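Long-range contacts in MNMC2 (PDB 3VYW), which methylates a modified wobble uridine of tRNA, with S-adenosylmethionine as methyl donor, working without the oxidase domain to which such enzymes are usually fused: residues Y63-Y67 / F195-N200; R126-F132 / R165-L171; E218-S224 / T255-A261. The contacts are given in a common frame with arbitrary orientation. Residues are numbered along the deposited sequence.

Contact 1: Y63-Y67 / F195-N200; sequences YGEPY and FSPYKN. With SAM (S-adenosylmethionine), chain E.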
loop_
_atom_site.group_PDB
_atom_site.type_symbol
_atom_site.label_atom_id
_atom_site.label_comp_id
_atom_site.label_asym_id
_atom_site.label_seq_id
_atom_site.Cartn_x
_atom_site.Cartn_y
_atom_site.Cartn_z
ATOM N N TYR A 63 -6.645 -7.312 -9.969
ATOM C CA TYR A 63 -6.842 -6.015 -9.400
ATOM C C TYR A 63 -7.160 -4.963 -10.413
ATOM O O TYR A 63 -7.691 -3.939 -10.101
ATOM C CB TYR A 63 -5.608 -5.634 -8.662
ATOM C CG TYR A 63 -5.364 -6.522 -7.517
ATOM C CD1 TYR A 63 -4.457 -7.538 -7.588
ATOM C CD2 TYR A 63 -6.042 -6.341 -6.354
ATOM C CE1 TYR A 63 -4.236 -8.350 -6.528
ATOM C CE2 TYR A 63 -5.827 -7.146 -5.303
ATOM C CZ TYR A 63 -4.917 -8.133 -5.396
ATOM O OH TYR A 63 -4.725 -8.914 -4.330
ATOM N N GLY A 64 -6.835 -5.254 -11.646
ATOM C CA GLY A 64 -6.995 -4.332 -12.726
ATOM C C GLY A 64 -6.169 -3.089 -12.646
ATOM O O GLY A 64 -6.617 -2.044 -13.010
ATOM N N GLU A 65 -4.952 -3.249 -12.172
ATOM C CA GLU A 65 -4.062 -2.162 -11.948
ATOM C C GLU A 65 -2.637 -2.462 -12.268
ATOM O O GLU A 65 -2.216 -3.563 -12.180
ATOM C CB GLU A 65 -4.149 -1.758 -10.504
ATOM C CG GLU A 65 -5.548 -1.464 -10.086
ATOM C CD GLU A 65 -5.609 -0.474 -8.988
ATOM O OE1 GLU A 65 -4.698 -0.484 -8.184
ATOM O OE2 GLU A 65 -6.562 0.304 -8.943
ATOM N N PRO A 66 -1.895 -1.442 -12.617
ATOM C CA PRO A 66 -0.454 -1.526 -12.719
ATOM C C PRO A 66 0.221 -1.612 -11.372
ATOM O O PRO A 66 -0.245 -1.095 -10.412
ATOM C CB PRO A 66 -0.093 -0.243 -13.423
ATOM C CG PRO A 66 -1.160 0.670 -13.091
ATOM C CD PRO A 66 -2.391 -0.111 -12.940
ATOM N N TYR A 67 1.323 -2.309 -11.318
ATOM C CA TYR A 67 2.102 -2.400 -10.111
ATOM C C TYR A 67 2.611 -1.022 -9.788
ATOM O O TYR A 67 2.763 -0.642 -8.649
ATOM C CB TYR A 67 3.227 -3.361 -10.325
ATOM C CG TYR A 67 2.839 -4.766 -10.125
ATOM C CD1 TYR A 67 1.882 -5.355 -10.895
ATOM C CD2 TYR A 67 3.428 -5.504 -9.161
ATOM C CE1 TYR A 67 1.526 -6.653 -10.701
ATOM C CE2 TYR A 67 3.087 -6.787 -8.963
ATOM C CZ TYR A 67 2.136 -7.357 -9.728
ATOM O OH TYR A 67 1.829 -8.641 -9.489
ATOM N N PHE A 195 -2.230 -2.383 -3.862
ATOM C CA PHE A 195 -3.076 -1.946 -4.932
ATOM C C PHE A 195 -4.116 -1.102 -4.265
ATOM O O PHE A 195 -4.222 -1.091 -3.093
ATOM C CB PHE A 195 -3.687 -3.111 -5.698
ATOM C CG PHE A 195 -2.726 -3.827 -6.562
ATOM C CD1 PHE A 195 -2.272 -5.049 -6.214
ATOM C CD2 PHE A 195 -2.269 -3.266 -7.695
ATOM C CE1 PHE A 195 -1.374 -5.700 -6.980
ATOM C CE2 PHE A 195 -1.366 -3.906 -8.472
ATOM C CZ PHE A 195 -0.919 -5.130 -8.116
ATOM N N SER A 196 -4.892 -0.392 -5.032
ATOM C CA SER A 196 -5.670 0.706 -4.550
ATOM C C SER A 196 -6.712 0.229 -3.566
ATOM O O SER A 196 -7.075 -0.899 -3.582
ATOM C CB SER A 196 -6.236 1.455 -5.732
ATOM O OG SER A 196 -7.593 1.633 -5.614
ATOM N N PRO A 197 -7.146 1.076 -2.661
ATOM C CA PRO A 197 -7.899 0.609 -1.516
ATOM C C PRO A 197 -9.216 -0.066 -1.811
ATOM O O PRO A 197 -9.562 -0.960 -1.126
ATOM C CB PRO A 197 -8.089 1.877 -0.705
ATOM C CG PRO A 197 -6.908 2.678 -1.024
ATOM C CD PRO A 197 -6.289 2.187 -2.282
ATOM N N TYR A 198 -9.952 0.403 -2.785
ATOM C CA TYR A 198 -11.151 -0.267 -3.191
ATOM C C TYR A 198 -10.833 -1.624 -3.754
ATOM O O TYR A 198 -11.523 -2.572 -3.521
ATOM C CB TYR A 198 -11.917 0.570 -4.182
ATOM C CG TYR A 198 -12.475 1.825 -3.614
ATOM C CD1 TYR A 198 -12.811 2.863 -4.421
ATOM C CD2 TYR A 198 -12.647 1.982 -2.278
ATOM C CE1 TYR A 198 -13.318 4.022 -3.917
ATOM C CE2 TYR A 198 -13.163 3.138 -1.770
ATOM C CZ TYR A 198 -13.494 4.150 -2.607
ATOM O OH TYR A 198 -13.982 5.311 -2.135
ATOM N N LYS A 199 -9.783 -1.667 -4.534
ATOM C CA LYS A 199 -9.255 -2.866 -5.114
ATOM C C LYS A 199 -8.663 -3.887 -4.178
ATOM O O LYS A 199 -8.813 -5.049 -4.399
ATOM C CB LYS A 199 -8.221 -2.511 -6.144
ATOM C CG LYS A 199 -8.765 -2.415 -7.520
ATOM C CD LYS A 199 -10.240 -2.264 -7.443
ATOM C CE LYS A 199 -10.713 -1.194 -8.371
ATOM N NZ LYS A 199 -10.747 -1.722 -9.736
ATOM N N ASN A 200 -7.952 -3.421 -3.164
ATOM C CA ASN A 200 -7.150 -4.231 -2.278
ATOM C C ASN A 200 -7.434 -3.878 -0.843
ATOM O O ASN A 200 -6.589 -3.468 -0.140
ATOM C CB ASN A 200 -5.717 -3.872 -2.589
ATOM C CG ASN A 200 -4.736 -4.975 -2.360
ATOM O OD1 ASN A 200 -3.628 -4.873 -2.763
ATOM N ND2 ASN A 200 -5.130 -5.991 -1.723
HETATM N N SAM E . 5.758 -2.505 -4.250
HETATM C CA SAM E . 5.810 -3.136 -5.515
HETATM C C SAM E . 7.002 -2.550 -6.164
HETATM O O SAM E . 7.477 -2.985 -7.184
HETATM O OXT SAM E . 7.538 -1.630 -5.620
HETATM C CB SAM E . 4.447 -2.908 -6.129
HETATM C CG SAM E . 3.492 -3.917 -5.481
HETATM S SD SAM E . 1.916 -3.884 -5.941
HETATM C CE SAM E . 1.393 -2.343 -5.886
HETATM C "C5'" SAM E . 0.958 -4.720 -4.876
HETATM C "C4'" SAM E . 1.556 -5.994 -4.264
HETATM O "O4'" SAM E . 0.878 -6.303 -3.061
HETATM C "C3'" SAM E . 1.403 -7.234 -5.118
HETATM O "O3'" SAM E . 2.590 -7.995 -5.069
HETATM C "C2'" SAM E . 0.317 -8.019 -4.436
HETATM O "O2'" SAM E . 0.487 -9.392 -4.656
HETATM C "C1'" SAM E . 0.540 -7.672 -3.002
HETATM N N9 SAM E . -0.603 -7.954 -2.107
HETATM C C8 SAM E . -1.866 -7.648 -2.285
HETATM N N7 SAM E . -2.617 -8.036 -1.273
HETATM C C5 SAM E . -1.836 -8.613 -0.409
HETATM C C6 SAM E . -1.994 -9.249 0.891
HETATM N N6 SAM E . -3.167 -9.357 1.489
HETATM N N1 SAM E . -0.927 -9.726 1.466
HETATM C C2 SAM E . 0.248 -9.633 0.919
HETATM N N3 SAM E . 0.451 -9.089 -0.242
HETATM C C4 SAM E . -0.522 -8.566 -0.958
#
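The F195 ring lies against Y63 in an offset stack, the centroids 4.5 Å apart and the planes at 16°, and Y63 CB adds a CH-pi contact 4.2 Å from the F195 centroid, 17° off its normal. The opposite face of F195 carries the cofactor: F195 CE1 is 3.3 Å from SAM C5'. Its edge meets the face of Y67, with centroids 5.3 Å apart and planes at 86°, so three aromatic rings form one cluster beside the ligand. Between the two segments one hydrogen bond forms, S196 N to E65 OE1 (3.2 Å, 160°), which ties strand 65-66 to the loop following strand 187-192. In Rossmann-fold methyltransferases the cofactor lies at the C-terminal ends of the parallel strands, and this loop leaves such an end. The N200 amide bonds at both of its ends: OD1 accepts from F195 N at 3.1 Å, fixing the loop internally, while ND2 donates to the adenine N7 of SAM at 3.3 Å (164°) and also bonds E202. G64, at phi 64°, belongs with E65 to a G1 beta bulge opposite H60. Beyond it, Y67 O approaches the SAM methyl carbon CE to 3.5 Å.

Contact 2: R126-F132 / R165-L171; sequences RVEIISF and RLSLKVL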
loop_
_atom_site.group_PDB
_atom_site.type_symbol
_atom_site.label_atom_id
_atom_site.label_comp_id
_atom_site.label_asym_id
_atom_site.label_seq_id
_atom_site.Cartn_x
_atom_site.Cartn_y
_atom_site.Cartn_z
ATOM N N ARG A 126 23.822 -0.411 6.969
ATOM C CA ARG A 126 23.233 -1.704 7.024
ATOM C C ARG A 126 21.758 -1.520 6.903
ATOM O O ARG A 126 21.197 -0.722 7.572
ATOM C CB ARG A 126 23.590 -2.371 8.333
ATOM C CG ARG A 126 23.131 -3.800 8.464
ATOM C CD ARG A 126 22.390 -3.987 9.765
ATOM N NE ARG A 126 21.736 -5.275 9.848
ATOM C CZ ARG A 126 22.194 -6.381 9.294
ATOM N NH1 ARG A 126 23.310 -6.354 8.607
ATOM N NH2 ARG A 126 21.528 -7.506 9.418
ATOM N N VAL A 127 21.128 -2.244 6.009
ATOM C CA VAL A 127 19.729 -2.029 5.781
ATOM C C VAL A 127 18.891 -3.213 6.147
ATOM O O VAL A 127 19.153 -4.287 5.725
ATOM C CB VAL A 127 19.482 -1.677 4.335
ATOM C CG1 VAL A 127 18.077 -1.212 4.173
ATOM C CG2 VAL A 127 20.416 -0.593 3.896
ATOM N N GLU A 128 17.864 -2.999 6.944
ATOM C CA GLU A 128 16.947 -4.064 7.284
ATOM C C GLU A 128 15.605 -3.921 6.587
ATOM O O GLU A 128 14.889 -3.001 6.819
ATOM C CB GLU A 128 16.693 -4.077 8.772
ATOM C CG GLU A 128 17.844 -4.507 9.623
ATOM C CD GLU A 128 17.440 -4.684 11.065
ATOM O OE1 GLU A 128 17.977 -3.983 11.931
ATOM O OE2 GLU A 128 16.583 -5.529 11.337
ATOM N N ILE A 129 15.274 -4.876 5.745
ATOM C CA ILE A 129 14.007 -4.891 5.075
ATOM C C ILE A 129 13.170 -6.106 5.398
ATOM O O ILE A 129 13.611 -7.204 5.283
ATOM C CB ILE A 129 14.192 -4.867 3.563
ATOM C CG1 ILE A 129 15.003 -3.668 3.167
ATOM C CG2 ILE A 129 12.866 -4.819 2.865
ATOM C CD1 ILE A 129 15.509 -3.751 1.765
ATOM N N ILE A 130 11.930 -5.866 5.779
ATOM C CA ILE A 130 10.910 -6.878 5.852
ATOM C C ILE A 130 9.795 -6.555 4.892
ATOM O O ILE A 130 9.238 -5.507 4.915
ATOM C CB ILE A 130 10.331 -6.948 7.250
ATOM C CG1 ILE A 130 11.424 -7.323 8.221
ATOM C CG2 ILE A 130 9.193 -7.929 7.294
ATOM C CD1 ILE A 130 10.956 -7.494 9.628
ATOM N N SER A 131 9.457 -7.504 4.055
ATOM C CA SER A 131 8.440 -7.293 3.066
ATOM C C SER A 131 7.372 -8.338 3.107
ATOM O O SER A 131 7.547 -9.352 3.679
ATOM C CB SER A 131 9.046 -7.231 1.704
ATOM O OG SER A 131 8.089 -6.741 0.838
ATOM N N PHE A 132 6.230 -8.049 2.536
ATOM C CA PHE A 132 5.092 -8.917 2.606
ATOM C C PHE A 132 4.663 -9.155 1.207
ATOM O O PHE A 132 4.575 -8.263 0.456
ATOM C CB PHE A 132 3.974 -8.229 3.372
ATOM C CG PHE A 132 4.285 -7.997 4.813
ATOM C CD1 PHE A 132 4.671 -6.767 5.257
ATOM C CD2 PHE A 132 4.205 -9.016 5.708
ATOM C CE1 PHE A 132 4.983 -6.566 6.573
ATOM C CE2 PHE A 132 4.501 -8.818 7.023
ATOM C CZ PHE A 132 4.897 -7.595 7.457
ATOM N N ARG A 165 25.889 -5.722 5.026
ATOM C CA ARG A 165 25.009 -4.590 4.785
ATOM C C ARG A 165 23.511 -4.813 4.841
ATOM O O ARG A 165 22.781 -3.948 5.221
ATOM C CB ARG A 165 25.370 -3.893 3.502
ATOM C CG ARG A 165 26.743 -3.318 3.527
ATOM C CD ARG A 165 26.929 -2.322 2.420
ATOM N NE ARG A 165 26.639 -2.910 1.131
ATOM C CZ ARG A 165 26.739 -2.270 -0.011
ATOM N NH1 ARG A 165 27.127 -1.020 -0.042
ATOM N NH2 ARG A 165 26.458 -2.896 -1.127
ATOM N N LEU A 166 23.046 -5.946 4.380
ATOM C CA LEU A 166 21.657 -6.062 4.078
ATOM C C LEU A 166 20.954 -7.191 4.758
ATOM O O LEU A 166 21.388 -8.294 4.709
ATOM C CB LEU A 166 21.498 -6.205 2.578
ATOM C CG LEU A 166 20.109 -6.519 2.083
ATOM C CD1 LEU A 166 19.193 -5.354 2.287
ATOM C CD2 LEU A 166 20.172 -6.867 0.634
ATOM N N SER A 167 19.820 -6.915 5.365
ATOM C CA SER A 167 18.978 -7.974 5.851
ATOM C C SER A 167 17.655 -7.962 5.112
ATOM O O SER A 167 17.027 -6.962 5.033
ATOM C CB SER A 167 18.745 -7.800 7.317
ATOM O OG SER A 167 18.292 -9.006 7.848
ATOM N N LEU A 168 17.260 -9.076 4.535
ATOM C CA LEU A 168 16.047 -9.142 3.755
ATOM C C LEU A 168 15.146 -10.275 4.178
ATOM O O LEU A 168 15.564 -11.379 4.238
ATOM C CB LEU A 168 16.436 -9.345 2.299
ATOM C CG LEU A 168 15.757 -8.622 1.160
ATOM C CD1 LEU A 168 16.123 -9.308 -0.129
ATOM C CD2 LEU A 168 14.269 -8.593 1.320
ATOM N N LYS A 169 13.906 -10.011 4.500
ATOM C CA LYS A 169 12.946 -11.079 4.549
ATOM C C LYS A 169 11.682 -10.686 3.876
ATOM O O LYS A 169 11.066 -9.754 4.270
ATOM C CB LYS A 169 12.629 -11.501 5.965
ATOM C CG LYS A 169 13.590 -11.001 7.000
ATOM C CD LYS A 169 13.862 -12.043 8.067
ATOM C CE LYS A 169 13.541 -11.511 9.447
ATOM N NZ LYS A 169 14.274 -10.265 9.765
ATOM N N VAL A 170 11.264 -11.435 2.895
ATOM C CA VAL A 170 10.001 -11.202 2.294
ATOM C C VAL A 170 9.182 -12.348 2.763
ATOM O O VAL A 170 9.528 -13.450 2.524
ATOM C CB VAL A 170 10.121 -11.269 0.793
ATOM C CG1 VAL A 170 8.783 -11.077 0.149
ATOM C CG2 VAL A 170 11.075 -10.230 0.307
ATOM N N LEU A 171 8.106 -12.096 3.470
ATOM C CA LEU A 171 7.314 -13.169 3.990
ATOM C C LEU A 171 6.129 -13.354 3.115
ATOM O O LEU A 171 5.320 -12.482 2.958
ATOM C CB LEU A 171 6.852 -12.842 5.383
ATOM C CG LEU A 171 7.914 -12.296 6.308
ATOM C CD1 LEU A 171 7.332 -11.821 7.609
ATOM C CD2 LEU A 171 8.999 -13.304 6.548
#
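Six backbone hydrogen bonds join 126-132 to 165-171, from V127 N to R165 O (2.5 Å, 155°) through V127 O with S167 N (2.7 Å, 177°) and S167 O with I129 N (2.8 Å, 173°), to L171 N with S131 O (2.8 Å). At the strand starts, the R126 guanidinium sets one face over S167 N; R126 forms a salt bridge with E162, which also accepts from S167 OG. V127, I129 and S131 each bond the two residues flanking their partner, the pattern of parallel pairing, and the axes agree at 12° and 4.5 Å. Weaker CA-H...O contacts fill the gaps, such as I130 CA to K169 O at 3.3 Å. On one sheet face I129 CD1 meets L166 CD1 at 4.1 Å, and helix 148-157 packs on L166 and L168. On the other, L171 CD1 lies 4.3 Å from I130 CG2 and 4.2 Å from F132 CE2, beside helix 175-178. In this Rossmann-like sheet, main-chain bonds fix the register; apolar side chains dominate the V127, I129, L166, L168 and V170 face, where S131 bonds D102, while the I130 and F132 face also carries E128, S167 and K169. The R126-E162 and E128-R99 salt bridges lie toward the N-terminal end, away from E133, which binds SAM.

Contact 3: E218-S224 / T255-A261; sequences EKGYWVS and TVASLKA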
loop_
_atom_site.group_PDB
_atom_site.type_symbol
_atom_site.label_atom_id
_atom_site.label_comp_id
_atom_site.label_asym_id
_atom_site.label_seq_id
_atom_site.Cartn_x
_atom_site.Cartn_y
_atom_site.Cartn_z
ATOM N N GLU A 218 8.722 6.002 16.008
ATOM C CA GLU A 218 7.928 7.186 16.238
ATOM C C GLU A 218 8.275 8.284 15.318
ATOM O O GLU A 218 7.450 9.057 14.968
ATOM C CB GLU A 218 8.207 7.713 17.609
ATOM C CG GLU A 218 7.681 6.880 18.726
ATOM C CD GLU A 218 7.360 7.739 19.890
ATOM O OE1 GLU A 218 8.159 8.645 20.153
ATOM O OE2 GLU A 218 6.313 7.534 20.514
ATOM N N LYS A 219 9.538 8.375 14.981
ATOM C CA LYS A 219 10.031 9.416 14.127
ATOM C C LYS A 219 10.089 8.930 12.716
ATOM O O LYS A 219 10.553 9.606 11.863
ATOM C CB LYS A 219 11.410 9.860 14.574
ATOM C CG LYS A 219 11.425 10.507 15.933
ATOM C CD LYS A 219 11.067 11.960 15.834
ATOM C CE LYS A 219 11.127 12.626 17.183
ATOM N NZ LYS A 219 10.536 13.982 17.106
ATOM N N GLY A 220 9.640 7.715 12.510
ATOM C CA GLY A 220 9.517 7.139 11.209
ATOM C C GLY A 220 8.348 7.678 10.437
ATOM O O GLY A 220 7.403 8.166 10.995
ATOM N N TYR A 221 8.428 7.507 9.135
ATOM C CA TYR A 221 7.471 7.969 8.160
ATOM C C TYR A 221 6.763 6.836 7.417
ATOM O O TYR A 221 7.357 5.880 7.034
ATOM C CB TYR A 221 8.184 8.857 7.151
ATOM C CG TYR A 221 8.536 10.198 7.689
ATOM C CD1 TYR A 221 9.767 10.445 8.224
ATOM C CD2 TYR A 221 7.629 11.216 7.682
ATOM C CE1 TYR A 221 10.082 11.670 8.723
ATOM C CE2 TYR A 221 7.941 12.441 8.175
ATOM C CZ TYR A 221 9.171 12.663 8.695
ATOM O OH TYR A 221 9.460 13.890 9.185
ATOM N N TRP A 222 5.474 6.994 7.216
ATOM C CA TRP A 222 4.691 6.069 6.468
ATOM C C TRP A 222 4.334 6.704 5.172
ATOM O O TRP A 222 3.829 7.777 5.159
ATOM C CB TRP A 222 3.456 5.768 7.259
ATOM C CG TRP A 222 2.430 4.883 6.625
ATOM C CD1 TRP A 222 2.189 3.584 6.905
ATOM C CD2 TRP A 222 1.404 5.240 5.662
ATOM N NE1 TRP A 222 1.160 3.121 6.188
ATOM C CE2 TRP A 222 0.659 4.050 5.417
ATOM C CE3 TRP A 222 1.078 6.372 4.977
ATOM C CZ2 TRP A 222 -0.385 4.013 4.534
ATOM C CZ3 TRP A 222 0.043 6.316 4.074
ATOM C CH2 TRP A 222 -0.671 5.166 3.867
ATOM N N VAL A 223 4.620 6.052 4.069
ATOM C CA VAL A 223 4.409 6.644 2.774
ATOM C C VAL A 223 3.593 5.809 1.803
ATOM O O VAL A 223 3.699 4.620 1.759
ATOM C CB VAL A 223 5.727 7.050 2.113
ATOM C CG1 VAL A 223 6.405 8.110 2.904
ATOM C CG2 VAL A 223 6.640 5.879 1.942
ATOM N N SER A 224 2.760 6.467 1.032
ATOM C CA SER A 224 2.046 5.811 -0.010
ATOM C C SER A 224 1.738 6.767 -1.121
ATOM O O SER A 224 1.679 7.935 -0.922
ATOM C CB SER A 224 0.778 5.196 0.537
ATOM O OG SER A 224 0.075 4.556 -0.463
ATOM N N THR A 255 0.551 10.410 0.373
ATOM C CA THR A 255 0.368 10.642 1.760
ATOM C C THR A 255 1.615 10.363 2.517
ATOM O O THR A 255 2.299 9.441 2.249
ATOM C CB THR A 255 -0.809 9.847 2.306
ATOM O OG1 THR A 255 -1.989 10.378 1.770
ATOM C CG2 THR A 255 -0.924 10.038 3.737
ATOM N N VAL A 256 1.914 11.234 3.454
ATOM C CA VAL A 256 3.042 11.079 4.327
ATOM C C VAL A 256 2.563 11.132 5.742
ATOM O O VAL A 256 1.836 11.998 6.099
ATOM C CB VAL A 256 4.042 12.186 4.122
ATOM C CG1 VAL A 256 5.377 11.778 4.656
ATOM C CG2 VAL A 256 4.162 12.529 2.665
ATOM N N ALA A 257 2.951 10.161 6.539
ATOM C CA ALA A 257 2.499 10.083 7.899
ATOM C C ALA A 257 3.618 9.854 8.887
ATOM O O ALA A 257 4.581 9.220 8.604
ATOM C CB ALA A 257 1.452 9.011 8.036
ATOM N N SER A 258 3.492 10.422 10.058
ATOM C CA SER A 258 4.373 10.087 11.131
ATOM C C SER A 258 3.654 10.270 12.421
ATOM O O SER A 258 2.840 11.122 12.546
ATOM C CB SER A 258 5.597 10.962 11.090
ATOM O OG SER A 258 6.395 10.718 12.201
ATOM N N LEU A 259 3.923 9.428 13.394
ATOM C CA LEU A 259 3.407 9.658 14.706
ATOM C C LEU A 259 3.975 10.897 15.334
ATOM O O LEU A 259 3.275 11.668 15.895
ATOM C CB LEU A 259 3.756 8.488 15.570
ATOM C CG LEU A 259 3.115 7.221 15.145
ATOM C CD1 LEU A 259 3.728 6.084 15.905
ATOM C CD2 LEU A 259 1.654 7.310 15.461
ATOM N N LYS A 260 5.279 11.049 15.282
ATOM C CA LYS A 260 5.901 12.212 15.864
ATOM C C LYS A 260 6.808 13.085 15.014
ATOM O O LYS A 260 7.153 14.137 15.444
ATOM C CB LYS A 260 6.617 11.837 17.141
ATOM C CG LYS A 260 5.853 12.201 18.377
ATOM C CD LYS A 260 4.993 11.072 18.831
ATOM C CE LYS A 260 4.671 11.222 20.292
ATOM N NZ LYS A 260 3.245 11.486 20.562
ATOM N N ALA A 261 7.220 12.664 13.841
ATOM C CA ALA A 261 8.006 13.546 12.988
ATOM C C ALA A 261 7.166 14.527 12.198
ATOM O O ALA A 261 5.985 14.410 12.160
ATOM C CB ALA A 261 8.898 12.754 12.079
#
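Regular antiparallel pairing gives way at S258, whose side chain takes over from the backbone: OG donates to G220 O at 3.0 Å and accepts from A261 N at 2.7 Å (146°), an ST motif. Past it, K260 N bonds E218 O (3.0 Å, 148°), so the turn at 258-261 is held against the corner at 218-219. Between strands 220-224 and 255-258 the pairing is regular: W222 N to A257 O (2.8 Å) and A257 N to W222 O (2.9 Å) make one hydrogen-bonded pair, S224 N to T255 O (3.2 Å) and T255 N to S224 O (3.0 Å) the next, flanking the non-hydrogen-bonded pair V223-V256. The axes lie at 157° and 4.5 Å. Strand 253-258 runs against its neighbours 220-224 and 241-246, the reversed strand characteristic of the Rossmann-like methyltransferase sheet. Y221 packs CD2 on V256 CG1 (3.8 Å) and CZ on A261 CB (3.4 Å), its OH bonding P262. W222 presents its ring edge to T255 CG2, CZ3 lying 3.9 Å away, and is covered by helices 206-213 and 229-237.

Overall arrangement
Contacts 2 and 3 belong to one mixed sheet, with centres 19 Å apart: strands 166-172 and 126-133 stand on one side of strands 97-103 and 187-192, strands 220-224 and 253-258 on the other. Contact 1 joins strand 65-66, from a separate three-stranded sheet, to the loop after strand 187-192; its centre is 24 Å from that of contact 2 and 23 Å from that of contact 3, and none of the three touch. Along the chain, 63-67 comes first, both segments of contact 2 precede 195-200, and contact 3 follows. Contacts 2 and 3 thus pair strands of the Rossmann-like core, while contact 1 brings the smaller sheet to SAM.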